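Local structure of helix-turn-helix domain-containing protein (Shewanella amazonensis SB2B, 3KE2) at residues K14-K17 / A18-R21; A32-L36 / L37-K41. The protein is of unknown function but carries a winged helix-turn-helix domain, a fold that in many relatives binds DNA. All coordinates share one frame; numbering follows the deposited sequence.

After a short N-terminal lead the chain enters helix 14-31, and contact 1 (14-17 with 18-21) lies in the opening turns of that helix; it closes no loop, being one run of helix packed on itself. The same helix ends just before contact 2 (32-36 with 37-41), where an extended linker turns into helix 36-43. The two contacts therefore stand in series, neither nested nor crossed, on opposite sides of the chain's centre, with centres about 20 Å apart. Contact 1 adjoins helix 88-102 and the second subunit, whereas contact 2 ties the linker to helices 14-31 and 47-55 and to strand 77-82.

Contact 1: K14-K17 / A18-R21; sequences KQHK and AFLR
H16 and L20, one helical turn apart, make the main side-chain contact of this i to i+4 cluster in the opening turns of helix 14-31. L20 CD1 lies over one face of the imidazole, 4.2 Å from the centroid of the H16 ring and displaced toward its rim, a CH-pi contact. The H16 ring, CG anti to the backbone N (chi1 -171°), stands beside its own carbonyl carbon, on the side where L20 follows, and L20 CG leans back toward H16. F19 meets the same imidazole near its plane, with F19 CD2 4.3 Å from H16 CD2. These turns belong to the first helix of a winged helix-turn-helix domain, and its residues divide by side: the buried L20 packs on W90 and V98 of helix 88-102, F19 on I60, and H16 and F19 also pack on D59 of the second subunit. The backbone is regular, L20 N reaching H16 O at 2.9 Å and A18 N reaching K14 O at 2.9 Å; the methyl of A18 lies beside the carbonyl oxygens of K14 and Q15, where a small side chain fits. Elsewhere R21, in one of two modelled positions, bends at chi3 (-53°) and presents its guanidinium edge to a water, R21 NH2 lying 2.7 Å from its oxygen, which also gives a weak bond to K14 O. In that position the extended K17 has NZ 5.3 Å from R21 NH2.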
loop_
_atom_site.group_PDB
_atom_site.type_symbol
_atom_site.label_atom_id
_atom_site.label_comp_id
_atom_site.label_asym_id
_atom_site.label_seq_id
_atom_site.Cartn_x
_atom_site.Cartn_y
_atom_site.Cartn_z
ATOM N N LYS A 14 11.845 -3.295 -6.299
ATOM C CA LYS A 14 11.972 -3.987 -5.015
ATOM C C LYS A 14 10.947 -3.471 -4.017
ATOM O O LYS A 14 10.366 -4.227 -3.242
ATOM C CB LYS A 14 13.382 -3.807 -4.428
ATOM C CG LYS A 14 13.495 -4.296 -2.973
ATOM C CD LYS A 14 14.860 -3.999 -2.298
ATOM C CE LYS A 14 14.797 -4.404 -0.785
ATOM N NZ LYS A 14 16.080 -4.211 -0.045
ATOM N N GLN A 15 10.751 -2.160 -4.039
ATOM C CA GLN A 15 9.831 -1.509 -3.138
ATOM C C GLN A 15 8.409 -2.000 -3.399
ATOM O O GLN A 15 7.662 -2.301 -2.478
ATOM C CB GLN A 15 9.890 -0.013 -3.354
ATOM C CG GLN A 15 9.426 0.774 -2.178
ATOM C CD GLN A 15 10.493 0.892 -1.123
ATOM O OE1 GLN A 15 10.339 0.362 -0.023
ATOM N NE2 GLN A 15 11.608 1.553 -1.466
ATOM N N HIS A 16 8.058 -2.090 -4.680
ATOM C CA HIS A 16 6.730 -2.524 -5.105
ATOM C C HIS A 16 6.532 -4.007 -4.794
ATOM O O HIS A 16 5.434 -4.434 -4.366
ATOM C CB HIS A 16 6.525 -2.192 -6.595
ATOM C CG HIS A 16 5.127 -2.400 -7.088
ATOM N ND1 HIS A 16 4.838 -2.727 -8.395
ATOM C CD2 HIS A 16 3.939 -2.385 -6.436
ATOM C CE1 HIS A 16 3.530 -2.878 -8.530
ATOM N NE2 HIS A 16 2.965 -2.691 -7.353
ATOM N N LYS A 17 7.609 -4.777 -4.979
ATOM C CA LYS A 17 7.605 -6.206 -4.720
ATOM C C LYS A 17 7.278 -6.386 -3.244
ATOM O O LYS A 17 6.390 -7.156 -2.893
ATOM C CB LYS A 17 8.965 -6.838 -5.118
ATOM C CG LYS A 17 8.993 -8.388 -5.165
ATOM C CD LYS A 17 10.374 -8.967 -5.568
ATOM C CE LYS A 17 10.347 -10.518 -5.584
ATOM N NZ LYS A 17 11.686 -11.155 -5.823
ATOM N N ALA A 18 7.954 -5.613 -2.391
ATOM C CA ALA A 18 7.750 -5.678 -0.937
ATOM C C ALA A 18 6.340 -5.324 -0.537
ATOM O O ALA A 18 5.834 -5.832 0.444
ATOM C CB ALA A 18 8.750 -4.767 -0.195
ATOM N N PHE A 19 5.717 -4.427 -1.275
ATOM C CA PHE A 19 4.340 -4.012 -1.006
ATOM C C PHE A 19 3.373 -5.135 -1.360
ATOM O O PHE A 19 2.508 -5.484 -0.578
ATOM C CB PHE A 19 4.032 -2.714 -1.790
ATOM C CG PHE A 19 2.593 -2.243 -1.696
ATOM C CD1 PHE A 19 2.150 -1.531 -0.595
ATOM C CD2 PHE A 19 1.696 -2.479 -2.748
ATOM C CE1 PHE A 19 0.838 -1.111 -0.516
ATOM C CE2 PHE A 19 0.395 -2.050 -2.673
ATOM C CZ PHE A 19 -0.039 -1.371 -1.556
ATOM N N LEU A 20 3.526 -5.707 -2.541
ATOM C CA LEU A 20 2.653 -6.784 -2.953
ATOM C C LEU A 20 2.797 -8.004 -2.016
ATOM O O LEU A 20 1.850 -8.784 -1.852
ATOM C CB LEU A 20 2.930 -7.171 -4.409
ATOM C CG LEU A 20 2.613 -6.125 -5.492
ATOM C CD1 LEU A 20 3.169 -6.595 -6.807
ATOM C CD2 LEU A 20 1.115 -5.827 -5.615
ATOM N N ARG A 21 3.977 -8.167 -1.409
ATOM C CA ARG A 21 4.228 -9.251 -0.473
ATOM C C ARG A 21 3.310 -9.080 0.711
ATOM O O ARG A 21 2.698 -10.029 1.196
ATOM C CB ARG A 21 5.699 -9.239 -0.003
ATOM C CG ARG A 21 6.090 -10.364 1.006
ATOM C CD ARG A 21 7.594 -10.329 1.430
ATOM N NE ARG A 21 8.518 -10.319 0.288
ATOM C CZ ARG A 21 9.253 -9.270 -0.070
ATOM N NH1 ARG A 21 9.225 -8.179 0.669
ATOM N NH2 ARG A 21 10.056 -9.333 -1.123
HETATM O O HOH W 1 11.433 -7.126 -1.908
#

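Contact 2: A32-L36 / L37-K41; sequences ARHNL and LSLGK. With NO3 (nitrate ion), chain D.
S38 OG gathers two hydrogen bonds from the linker that precedes its helix. One comes from the backbone, N35 N to S38 OG at 2.8 Å; the other joins H34 ND1 and S38 OG at 2.7 Å, entering at the edge of the imidazole. The serine hydroxyl is turned back to the linker by chi1 of 65°, and its short arm suits a place so near the backbone. In return, N35 OD1 accepts from S38 N at 3.0 Å, the donor lying nearly along the C=O axis, and N35 ND2 makes a weak bond to G76 O. A leucine in place of N35 would probably leave S38 N without its capping acceptor and the first turn less firmly held. Main-chain bonds then start the helix, with L39 N 2.8 Å from N35 O. Among apolar contacts, L39 CD2 sits over one face of the H34 ring, 3.9 Å from its centroid, while the buried L39 side chain also packs on L28, M29 and L50. A nitrate, probably from the crystallisation liquor, takes L36 N at 3.0 Å through O1 and L37 N at 2.9 Å through O3, using N-H groups that the first turn of a helix offers to an anion. The reciprocal bonds of N35 and S38 form a capping box, here at the N terminus of helix 36-43 in the winged helix-turn-helix domain.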
loop_
_atom_site.group_PDB
_atom_site.type_symbol
_atom_site.label_atom_id
_atom_site.label_comp_id
_atom_site.label_asym_id
_atom_site.label_seq_id
_atom_site.Cartn_x
_atom_site.Cartn_y
_atom_site.Cartn_z
ATOM N N ALA A 32 -7.845 -18.033 5.367
ATOM C CA ALA A 32 -7.576 -19.219 6.185
ATOM C C ALA A 32 -6.792 -18.854 7.472
ATOM O O ALA A 32 -6.131 -17.820 7.536
ATOM C CB ALA A 32 -6.808 -20.258 5.383
ATOM N N ARG A 33 -6.867 -19.711 8.485
ATOM C CA ARG A 33 -6.143 -19.496 9.720
ATOM C C ARG A 33 -4.709 -19.936 9.551
ATOM O O ARG A 33 -4.436 -21.124 9.391
ATOM C CB ARG A 33 -6.766 -20.261 10.874
ATOM C CG ARG A 33 -8.149 -19.788 11.135
ATOM C CD ARG A 33 -8.710 -20.249 12.450
ATOM N NE ARG A 33 -10.020 -19.635 12.623
ATOM C CZ ARG A 33 -10.793 -19.767 13.698
ATOM N NH1 ARG A 33 -10.404 -20.494 14.750
ATOM N NH2 ARG A 33 -11.970 -19.151 13.726
ATOM N N HIS A 34 -3.808 -18.962 9.603
ATOM C CA HIS A 34 -2.405 -19.194 9.454
ATOM C C HIS A 34 -1.592 -18.633 10.566
ATOM O O HIS A 34 -2.004 -17.666 11.220
ATOM C CB HIS A 34 -1.852 -18.467 8.228
ATOM C CG HIS A 34 -2.092 -19.166 6.944
ATOM N ND1 HIS A 34 -1.336 -20.236 6.540
ATOM C CD2 HIS A 34 -2.960 -18.914 5.938
ATOM C CE1 HIS A 34 -1.754 -20.642 5.357
ATOM N NE2 HIS A 34 -2.739 -19.855 4.967
ATOM N N ASN A 35 -0.410 -19.237 10.735
ATOM C CA ASN A 35 0.617 -18.733 11.628
ATOM C C ASN A 35 1.954 -18.760 10.847
ATOM O O ASN A 35 1.973 -19.061 9.666
ATOM C CB ASN A 35 0.648 -19.457 12.978
ATOM C CG ASN A 35 0.897 -20.924 12.869
ATOM O OD1 ASN A 35 1.432 -21.423 11.895
ATOM N ND2 ASN A 35 0.527 -21.629 13.915
ATOM N N LEU A 36 3.054 -18.412 11.489
ATOM C CA LEU A 36 4.332 -18.348 10.792
ATOM C C LEU A 36 4.706 -19.694 10.184
ATOM O O LEU A 36 5.101 -19.777 9.032
ATOM C CB LEU A 36 5.421 -17.854 11.741
ATOM C CG LEU A 36 5.293 -16.406 12.206
ATOM C CD1 LEU A 36 6.417 -16.085 13.153
ATOM C CD2 LEU A 36 5.303 -15.407 11.025
ATOM N N LEU A 37 4.541 -20.741 10.959
ATOM C CA LEU A 37 4.867 -22.072 10.504
ATOM C C LEU A 37 4.008 -22.491 9.301
ATOM O O LEU A 37 4.524 -23.066 8.345
ATOM C CB LEU A 37 4.689 -23.069 11.647
ATOM C CG LEU A 37 5.242 -24.456 11.324
ATOM C CD1 LEU A 37 6.702 -24.347 10.733
ATOM C CD2 LEU A 37 5.159 -25.395 12.551
ATOM N N SER A 38 2.709 -22.187 9.329
ATOM C CA SER A 38 1.851 -22.568 8.197
ATOM C C SER A 38 2.197 -21.703 6.986
ATOM O O SER A 38 2.329 -22.221 5.883
ATOM C CB SER A 38 0.340 -22.506 8.527
ATOM O OG SER A 38 -0.109 -21.197 8.796
ATOM N N LEU A 39 2.372 -20.404 7.197
ATOM C CA LEU A 39 2.750 -19.535 6.095
ATOM C C LEU A 39 4.090 -19.980 5.448
ATOM O O LEU A 39 4.245 -19.933 4.236
ATOM C CB LEU A 39 2.813 -18.070 6.547
ATOM C CG LEU A 39 1.440 -17.430 6.818
ATOM C CD1 LEU A 39 1.557 -16.124 7.593
ATOM C CD2 LEU A 39 0.678 -17.220 5.514
ATOM N N GLY A 40 5.034 -20.447 6.256
ATOM C CA GLY A 40 6.319 -20.863 5.731
ATOM C C GLY A 40 6.231 -22.058 4.803
ATOM O O GLY A 40 6.818 -22.051 3.715
ATOM N N LYS A 41 5.475 -23.071 5.225
ATOM C CA LYS A 41 5.321 -24.305 4.442
ATOM C C LYS A 41 4.556 -24.084 3.143
ATOM O O LYS A 41 4.848 -24.742 2.133
ATOM C CB LYS A 41 4.616 -25.359 5.254
ATOM C CG LYS A 41 5.387 -25.823 6.447
ATOM C CD LYS A 41 4.523 -26.761 7.273
ATOM C CE LYS A 41 5.292 -27.446 8.395
ATOM N NZ LYS A 41 4.377 -28.328 9.191
HETATM N N NO3 D . 3.953 -19.481 14.727
HETATM O O1 NO3 D . 3.634 -18.175 14.383
HETATM O O2 NO3 D . 4.343 -19.773 16.034
HETATM O O3 NO3 D . 3.867 -20.471 13.749
#